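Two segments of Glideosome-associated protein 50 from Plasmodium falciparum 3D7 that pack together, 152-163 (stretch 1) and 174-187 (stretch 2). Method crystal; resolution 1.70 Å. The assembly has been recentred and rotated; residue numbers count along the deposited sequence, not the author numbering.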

ATOM      1  N   ALA A 152       8.890   9.635   7.768  1.00 27.50           N
ATOM      2  CA  ALA A 152       7.980   8.524   7.500  1.00 27.91           C
ATOM      3  C   ALA A 152       8.632   7.550   6.531  1.00 27.09           C
ATOM      4  O   ALA A 152       9.124   7.956   5.471  1.00 27.38           O
ATOM      5  CB  ALA A 152       6.670   9.036   6.923  1.00 28.92           C
ATOM      6  N   ALA A 153       8.648   6.271   6.906  1.00 23.56           N
ATOM      7  CA  ALA A 153       9.150   5.216   6.044  1.00 24.75           C
ATOM      8  C   ALA A 153       7.973   4.421   5.488  1.00 24.15           C
ATOM      9  O   ALA A 153       7.176   3.896   6.243  1.00 25.97           O
ATOM     10  CB  ALA A 153      10.091   4.307   6.806  1.00 25.39           C
ATOM     11  N   PHE A 154       7.878   4.374   4.165  1.00 20.89           N
ATOM     12  CA  PHE A 154       6.899   3.558   3.456  1.00 21.28           C
ATOM     13  C   PHE A 154       7.636   2.374   2.859  1.00 21.87           C
ATOM     14  O   PHE A 154       8.582   2.545   2.085  1.00 23.01           O
ATOM     15  CB  PHE A 154       6.215   4.387   2.366  1.00 20.59           C
ATOM     16  CG  PHE A 154       5.291   5.433   2.911  1.00 23.10           C
ATOM     17  CD1 PHE A 154       5.772   6.663   3.308  1.00 24.76           C
ATOM     18  CD2 PHE A 154       3.931   5.172   3.055  1.00 21.94           C
ATOM     19  CE1 PHE A 154       4.909   7.630   3.826  1.00 26.59           C
ATOM     20  CE2 PHE A 154       3.071   6.130   3.572  1.00 24.83           C
ATOM     21  CZ  PHE A 154       3.560   7.356   3.958  1.00 25.13           C
ATOM     22  N   ILE A 155       7.230   1.168   3.252  1.00 21.25           N
ATOM     23  CA  ILE A 155       7.861  -0.053   2.784  1.00 20.74           C
ATOM     24  C   ILE A 155       6.831  -0.841   1.969  1.00 21.03           C
ATOM     25  O   ILE A 155       5.708  -1.105   2.431  1.00 21.30           O
ATOM     26  CB  ILE A 155       8.412  -0.878   3.950  1.00 22.02           C
ATOM     27  CG1 ILE A 155       9.553  -0.096   4.630  1.00 24.36           C
ATOM     28  CG2 ILE A 155       8.916  -2.249   3.465  1.00 21.25           C
ATOM     29  CD1 ILE A 155       9.887  -0.593   6.030  1.00 26.13           C
ATOM     30  N   PHE A 156       7.202  -1.171   0.741  1.00 20.28           N
ATOM     31  CA  PHE A 156       6.297  -1.838  -0.192  1.00 20.06           C
ATOM     32  C   PHE A 156       6.755  -3.268  -0.394  1.00 21.00           C
ATOM     33  O   PHE A 156       7.901  -3.518  -0.776  1.00 20.79           O
ATOM     34  CB  PHE A 156       6.240  -1.081  -1.523  1.00 21.52           C
ATOM     35  CG  PHE A 156       5.717   0.318  -1.388  1.00 21.70           C
ATOM     36  CD1 PHE A 156       6.571   1.363  -1.045  1.00 18.92           C
ATOM     37  CD2 PHE A 156       4.360   0.589  -1.556  1.00 20.97           C
ATOM     38  CE1 PHE A 156       6.082   2.667  -0.889  1.00 20.95           C
ATOM     39  CE2 PHE A 156       3.869   1.872  -1.402  1.00 21.60           C
ATOM     40  CZ  PHE A 156       4.736   2.917  -1.051  1.00 21.27           C
ATOM     41  N   ILE A 157       5.855  -4.213  -0.133  1.00 21.94           N
ATOM     42  CA  ILE A 157       6.185  -5.637  -0.220  1.00 21.73           C
ATOM     43  C   ILE A 157       5.335  -6.349  -1.259  1.00 21.76           C
ATOM     44  O   ILE A 157       4.213  -5.928  -1.557  1.00 22.15           O
ATOM     45  CB  ILE A 157       6.040  -6.359   1.153  1.00 22.76           C
ATOM     46  CG1 ILE A 157       4.622  -6.256   1.708  1.00 23.86           C
ATOM     47  CG2 ILE A 157       7.008  -5.776   2.169  1.00 24.64           C
ATOM     48  CD1 ILE A 157       4.413  -7.087   3.002  1.00 22.52           C
ATOM     49  N   ASP A 158       5.896  -7.418  -1.816  1.00 21.74           N
ATOM     50  CA  ASP A 158       5.165  -8.313  -2.681  1.00 21.09           C
ATOM     51  C   ASP A 158       4.892  -9.576  -1.892  1.00 22.74           C
ATOM     52  O   ASP A 158       5.787 -10.399  -1.686  1.00 23.21           O
ATOM     53  CB  ASP A 158       5.936  -8.643  -3.949  1.00 22.18           C
ATOM     54  CG  ASP A 158       5.075  -9.385  -4.946  1.00 23.46           C
ATOM     55  OD1 ASP A 158       4.541 -10.448  -4.585  1.00 23.99           O
ATOM     56  OD2 ASP A 158       4.885  -8.889  -6.064  1.00 23.12           O
ATOM     57  N   THR A 159       3.651  -9.730  -1.453  1.00 20.96           N
ATOM     58  CA  THR A 159       3.310 -10.849  -0.592  1.00 21.10           C
ATOM     59  C   THR A 159       3.304 -12.201  -1.313  1.00 23.04           C
ATOM     60  O   THR A 159       3.362 -13.239  -0.650  1.00 25.13           O
ATOM     61  CB  THR A 159       1.982 -10.616   0.155  1.00 21.70           C
ATOM     62  OG1 THR A 159       0.960 -10.218  -0.757  1.00 22.64           O
ATOM     63  CG2 THR A 159       2.148  -9.538   1.220  1.00 21.32           C
ATOM     64  N   TRP A 160       3.239 -12.212  -2.643  1.00 20.96           N
ATOM     65  CA  TRP A 160       3.352 -13.472  -3.366  1.00 21.93           C
ATOM     66  C   TRP A 160       4.810 -13.920  -3.456  1.00 23.00           C
ATOM     67  O   TRP A 160       5.115 -15.098  -3.250  1.00 23.86           O
ATOM     68  CB  TRP A 160       2.693 -13.426  -4.747  1.00 23.05           C
ATOM     69  CG  TRP A 160       2.647 -14.789  -5.332  1.00 22.50           C
ATOM     70  CD1 TRP A 160       2.013 -15.883  -4.798  1.00 26.31           C
ATOM     71  CD2 TRP A 160       3.299 -15.248  -6.523  1.00 24.19           C
ATOM     72  NE1 TRP A 160       2.223 -16.981  -5.589  1.00 25.42           N
ATOM     73  CE2 TRP A 160       2.997 -16.623  -6.660  1.00 27.34           C
ATOM     74  CE3 TRP A 160       4.082 -14.631  -7.503  1.00 23.82           C
ATOM     75  CZ2 TRP A 160       3.480 -17.395  -7.717  1.00 25.48           C
ATOM     76  CZ3 TRP A 160       4.542 -15.394  -8.566  1.00 26.14           C
ATOM     77  CH2 TRP A 160       4.237 -16.765  -8.665  1.00 26.54           C
ATOM     78  N   VAL A 161       5.712 -12.979  -3.745  1.00 23.16           N
ATOM     79  CA  VAL A 161       7.158 -13.265  -3.714  1.00 22.91           C
ATOM     80  C   VAL A 161       7.610 -13.817  -2.358  1.00 22.73           C
ATOM     81  O   VAL A 161       8.450 -14.721  -2.302  1.00 21.88           O
ATOM     82  CB  VAL A 161       7.994 -12.015  -4.054  1.00 22.89           C
ATOM     83  CG1 VAL A 161       9.488 -12.305  -3.887  1.00 25.71           C
ATOM     84  CG2 VAL A 161       7.701 -11.554  -5.474  1.00 25.92           C
ATOM     85  N   LEU A 162       7.045 -13.277  -1.280  1.00 22.69           N
ATOM     86  CA  LEU A 162       7.379 -13.700   0.078  1.00 21.70           C
ATOM     87  C   LEU A 162       6.751 -15.044   0.460  1.00 23.60           C
ATOM     88  O   LEU A 162       7.123 -15.622   1.477  1.00 25.17           O
ATOM     89  CB  LEU A 162       6.920 -12.649   1.097  1.00 23.51           C
ATOM     90  CG  LEU A 162       7.604 -11.285   1.090  1.00 25.15           C
ATOM     91  CD1 LEU A 162       7.015 -10.412   2.209  1.00 29.56           C
ATOM     92  CD2 LEU A 162       9.101 -11.451   1.237  1.00 24.19           C
ATOM     93  N   SER A 163       5.785 -15.513  -0.326  1.00 25.51           N
ATOM     94  CA  SER A 163       5.084 -16.770  -0.042  1.00 25.59           C
ATOM     95  C   SER A 163       5.897 -17.995  -0.443  1.00 27.81           C
ATOM     96  O   SER A 163       6.875 -17.905  -1.181  1.00 26.54           O
ATOM     97  CB  SER A 163       3.734 -16.810  -0.771  1.00 25.73           C
ATOM     98  OG  SER A 163       3.897 -17.211  -2.117  1.00 26.07           O
ATOM     99  N   LYS A 174      15.953 -12.961  -1.191  1.00 27.52           N
ATOM    100  CA  LYS A 174      16.406 -11.575  -1.326  1.00 29.27           C
ATOM    101  C   LYS A 174      15.307 -10.607  -0.888  1.00 27.07           C
ATOM    102  O   LYS A 174      15.575  -9.617  -0.199  1.00 24.34           O
ATOM    103  CB  LYS A 174      16.835 -11.273  -2.757  1.00 29.76           C
ATOM    104  CG  LYS A 174      17.312  -9.838  -2.963  1.00 33.61           C
ATOM    105  CD  LYS A 174      18.213  -9.712  -4.177  1.00 43.81           C
ATOM    106  CE  LYS A 174      18.383  -8.256  -4.614  1.00 48.70           C
ATOM    107  NZ  LYS A 174      18.381  -7.301  -3.477  1.00 52.55           N
ATOM    108  N   ALA A 175      14.072 -10.899  -1.278  1.00 23.65           N
ATOM    109  CA  ALA A 175      12.930 -10.073  -0.862  1.00 25.39           C
ATOM    110  C   ALA A 175      12.771 -10.040   0.658  1.00 23.42           C
ATOM    111  O   ALA A 175      12.511  -8.980   1.238  1.00 22.82           O
ATOM    112  CB  ALA A 175      11.635 -10.544  -1.529  1.00 23.41           C
ATOM    113  N   TRP A 176      12.915 -11.195   1.306  1.00 24.37           N
ATOM    114  CA  TRP A 176      12.839 -11.255   2.761  1.00 25.44           C
ATOM    115  C   TRP A 176      14.009 -10.494   3.407  1.00 25.76           C
ATOM    116  O   TRP A 176      13.815  -9.752   4.363  1.00 24.54           O
ATOM    117  CB  TRP A 176      12.824 -12.715   3.255  1.00 28.27           C
ATOM    118  CG  TRP A 176      11.449 -13.324   3.298  1.00 29.09           C
ATOM    119  CD1 TRP A 176      10.948 -14.299   2.474  1.00 29.80           C
ATOM    120  CD2 TRP A 176      10.403 -13.010   4.225  1.00 28.24           C
ATOM    121  NE1 TRP A 176       9.651 -14.592   2.823  1.00 30.24           N
ATOM    122  CE2 TRP A 176       9.294 -13.824   3.899  1.00 29.61           C
ATOM    123  CE3 TRP A 176      10.291 -12.107   5.290  1.00 28.40           C
ATOM    124  CZ2 TRP A 176       8.090 -13.767   4.605  1.00 29.35           C
ATOM    125  CZ3 TRP A 176       9.097 -12.047   5.989  1.00 29.06           C
ATOM    126  CH2 TRP A 176       8.006 -12.867   5.640  1.00 27.36           C
ATOM    127  N   ASN A 177      15.213 -10.685   2.881  1.00 25.85           N
ATOM    128  CA  ASN A 177      16.399 -10.026   3.445  1.00 27.18           C
ATOM    129  C   ASN A 177      16.346  -8.509   3.249  1.00 27.27           C
ATOM    130  O   ASN A 177      16.710  -7.751   4.147  1.00 27.98           O
ATOM    131  CB  ASN A 177      17.689 -10.612   2.855  1.00 28.05           C
ATOM    132  CG  ASN A 177      17.980 -12.018   3.367  1.00 35.89           C
ATOM    133  OD1 ASN A 177      17.627 -12.365   4.496  1.00 37.62           O
ATOM    134  ND2 ASN A 177      18.621 -12.832   2.536  1.00 39.25           N
ATOM    135  N   ASP A 178      15.870  -8.068   2.092  1.00 26.44           N
ATOM    136  CA  ASP A 178      15.684  -6.628   1.860  1.00 25.17           C
ATOM    137  C   ASP A 178      14.663  -6.034   2.846  1.00 25.31           C
ATOM    138  O   ASP A 178      14.879  -4.969   3.414  1.00 23.16           O
ATOM    139  CB  ASP A 178      15.260  -6.361   0.420  1.00 25.36           C
ATOM    140  CG  ASP A 178      16.398  -6.539  -0.579  1.00 29.29           C
ATOM    141  OD1 ASP A 178      17.547  -6.788  -0.159  1.00 28.33           O
ATOM    142  OD2 ASP A 178      16.145  -6.420  -1.799  1.00 27.09           O
ATOM    143  N   LEU A 179      13.550  -6.736   3.048  1.00 24.04           N
ATOM    144  CA  LEU A 179      12.533  -6.321   4.015  1.00 24.10           C
ATOM    145  C   LEU A 179      13.137  -6.137   5.408  1.00 25.53           C
ATOM    146  O   LEU A 179      12.889  -5.129   6.073  1.00 24.95           O
ATOM    147  CB  LEU A 179      11.398  -7.350   4.078  1.00 24.45           C
ATOM    148  CG  LEU A 179       9.954  -6.896   4.343  1.00 33.03           C
ATOM    149  CD1 LEU A 179       9.169  -7.992   5.090  1.00 29.50           C
ATOM    150  CD2 LEU A 179       9.819  -5.548   5.043  1.00 28.31           C
ATOM    151  N   LYS A 180      13.942  -7.111   5.840  1.00 27.24           N
ATOM    152  CA  LYS A 180      14.603  -7.035   7.135  1.00 28.40           C
ATOM    153  C   LYS A 180      15.540  -5.830   7.221  1.00 29.51           C
ATOM    154  O   LYS A 180      15.579  -5.147   8.247  1.00 29.84           O
ATOM    155  CB  LYS A 180      15.358  -8.332   7.445  1.00 32.06           C
ATOM    156  CG  LYS A 180      14.435  -9.518   7.722  1.00 34.42           C
ATOM    157  CD  LYS A 180      15.208 -10.839   7.835  1.00 40.82           C
ATOM    158  CE  LYS A 180      14.274 -11.998   8.166  1.00 43.83           C
ATOM    159  NZ  LYS A 180      14.969 -13.328   8.176  1.00 45.64           N
ATOM    160  N   SER A 181      16.270  -5.571   6.140  1.00 28.94           N
ATOM    161  CA  SER A 181      17.168  -4.415   6.062  1.00 31.40           C
ATOM    162  C   SER A 181      16.385  -3.106   6.124  1.00 28.46           C
ATOM    163  O   SER A 181      16.736  -2.214   6.880  1.00 28.58           O
ATOM    164  CB  SER A 181      18.007  -4.467   4.788  1.00 33.49           C
ATOM    165  OG  SER A 181      18.845  -5.608   4.789  1.00 40.11           O
ATOM    166  N   GLN A 182      15.310  -3.005   5.345  1.00 26.14           N
ATOM    167  CA  GLN A 182      14.458  -1.813   5.368  1.00 24.79           C
ATOM    168  C   GLN A 182      13.904  -1.519   6.768  1.00 25.28           C
ATOM    169  O   GLN A 182      13.905  -0.380   7.220  1.00 26.63           O
ATOM    170  CB  GLN A 182      13.297  -1.970   4.382  1.00 25.05           C
ATOM    171  CG  GLN A 182      13.714  -1.995   2.924  1.00 24.46           C
ATOM    172  CD  GLN A 182      12.654  -2.576   2.009  1.00 24.75           C
ATOM    173  OE1 GLN A 182      11.849  -3.413   2.427  1.00 26.26           O
ATOM    174  NE2 GLN A 182      12.664  -2.159   0.745  1.00 23.04           N
ATOM    175  N   LEU A 183      13.413  -2.549   7.456  1.00 25.16           N
ATOM    176  CA  LEU A 183      12.833  -2.359   8.782  1.00 26.38           C
ATOM    177  C   LEU A 183      13.904  -1.988   9.805  1.00 28.82           C
ATOM    178  O   LEU A 183      13.665  -1.154  10.683  1.00 29.15           O
ATOM    179  CB  LEU A 183      12.069  -3.615   9.225  1.00 26.88           C
ATOM    180  CG  LEU A 183      10.777  -3.887   8.449  1.00 25.52           C
ATOM    181  CD1 LEU A 183      10.301  -5.332   8.721  1.00 28.11           C
ATOM    182  CD2 LEU A 183       9.686  -2.894   8.792  1.00 27.12           C
ATOM    183  N   SER A 184      15.085  -2.585   9.673  1.00 30.11           N
ATOM    184  CA  SER A 184      16.223  -2.266  10.541  1.00 32.17           C
ATOM    185  C   SER A 184      16.632  -0.793  10.454  1.00 31.56           C
ATOM    186  O   SER A 184      16.978  -0.180  11.465  1.00 33.27           O
ATOM    187  CB  SER A 184      17.420  -3.147  10.189  1.00 34.02           C
ATOM    188  OG  SER A 184      18.489  -2.918  11.086  1.00 44.62           O
ATOM    189  N   VAL A 185      16.589  -0.235   9.250  1.00 29.15           N
ATOM    190  CA  VAL A 185      16.885   1.185   9.046  1.00 28.76           C
ATOM    191  C   VAL A 185      15.735   2.050   9.560  1.00 26.98           C
ATOM    192  O   VAL A 185      15.963   3.021  10.282  1.00 27.10           O
ATOM    193  CB  VAL A 185      17.178   1.501   7.569  1.00 28.12           C
ATOM    194  CG1 VAL A 185      17.281   3.014   7.338  1.00 28.31           C
ATOM    195  CG2 VAL A 185      18.461   0.803   7.123  1.00 31.06           C
ATOM    196  N   ALA A 186      14.503   1.687   9.212  1.00 26.58           N
ATOM    197  CA  ALA A 186      13.325   2.456   9.618  1.00 27.40           C
ATOM    198  C   ALA A 186      13.251   2.615  11.135  1.00 28.51           C
ATOM    199  O   ALA A 186      12.883   3.683  11.630  1.00 29.17           O
ATOM    200  CB  ALA A 186      12.040   1.806   9.079  1.00 27.16           C
ATOM    201  N   LYS A 187      13.606   1.554  11.862  1.00 31.75           N
ATOM    202  CA  LYS A 187      13.689   1.574  13.333  1.00 34.91           C
ATOM    203  C   LYS A 187      14.570   2.690  13.873  1.00 35.72           C
ATOM    204  O   LYS A 187      14.305   3.240  14.945  1.00 34.83           O
ATOM    205  CB  LYS A 187      14.265   0.250  13.860  1.00 37.77           C
ATOM    206  CG  LYS A 187      13.280  -0.871  13.929  1.00 43.60           C
ATOM    207  CD  LYS A 187      13.969  -2.222  14.074  1.00 48.10           C
ATOM    208  CE  LYS A 187      14.531  -2.427  15.462  1.00 50.99           C
ATOM    209  NZ  LYS A 187      15.097  -3.799  15.608  1.00 54.16           N
TER
HETATM  210  O   HOH W   1      10.167  -4.535   0.714  1.00 15.35           O

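Strand 152-156 runs nearly antiparallel to helix 174-187 (170° between their directions, axes 9.5 Å apart at closest), and the chain beyond the strand continues along the same helix face. Alternation in the strand decides which residues meet the helix: Ala 153 and Ile 155 point toward it, whereas Phe 156 points away. Two methyls meet where Ala 153 CB lies 3.9 Å from Ala 186 CB, and these small side chains let the backbones come close, with the CA atoms of Ala 153 and Ala 186 6.1 Å apart. Ile 155 reaches two ways: its CD1 packs 3.6 Å from Leu 183 CD2, and its CG2 lies 3.8 Å from Leu 179 CD2. Although the CA-to-CB bond of Phe 156 points away, its carbonyl O accepts a hydrogen bond from water 1 (2.9 Å), which also donates to Gln 182 OE1 (2.6 Å), bridging strand and helix. Ile 157 CG2 packs 3.8 Å from Leu 179 CG. Asp 158 OD1 accepts from Val 161 N (2.9 Å), tying down the following turn. There Val 161 CG1 touches Ala 175 CB at 3.6 Å. Leu 162 grips Trp 176 twice: Leu 162 O accepts a hydrogen bond from Trp 176 NE1 (3.0 Å), while Leu 162 CD2 sits over the indole face, 3.4 Å from the five-membered ring centroid, a CH-pi contact.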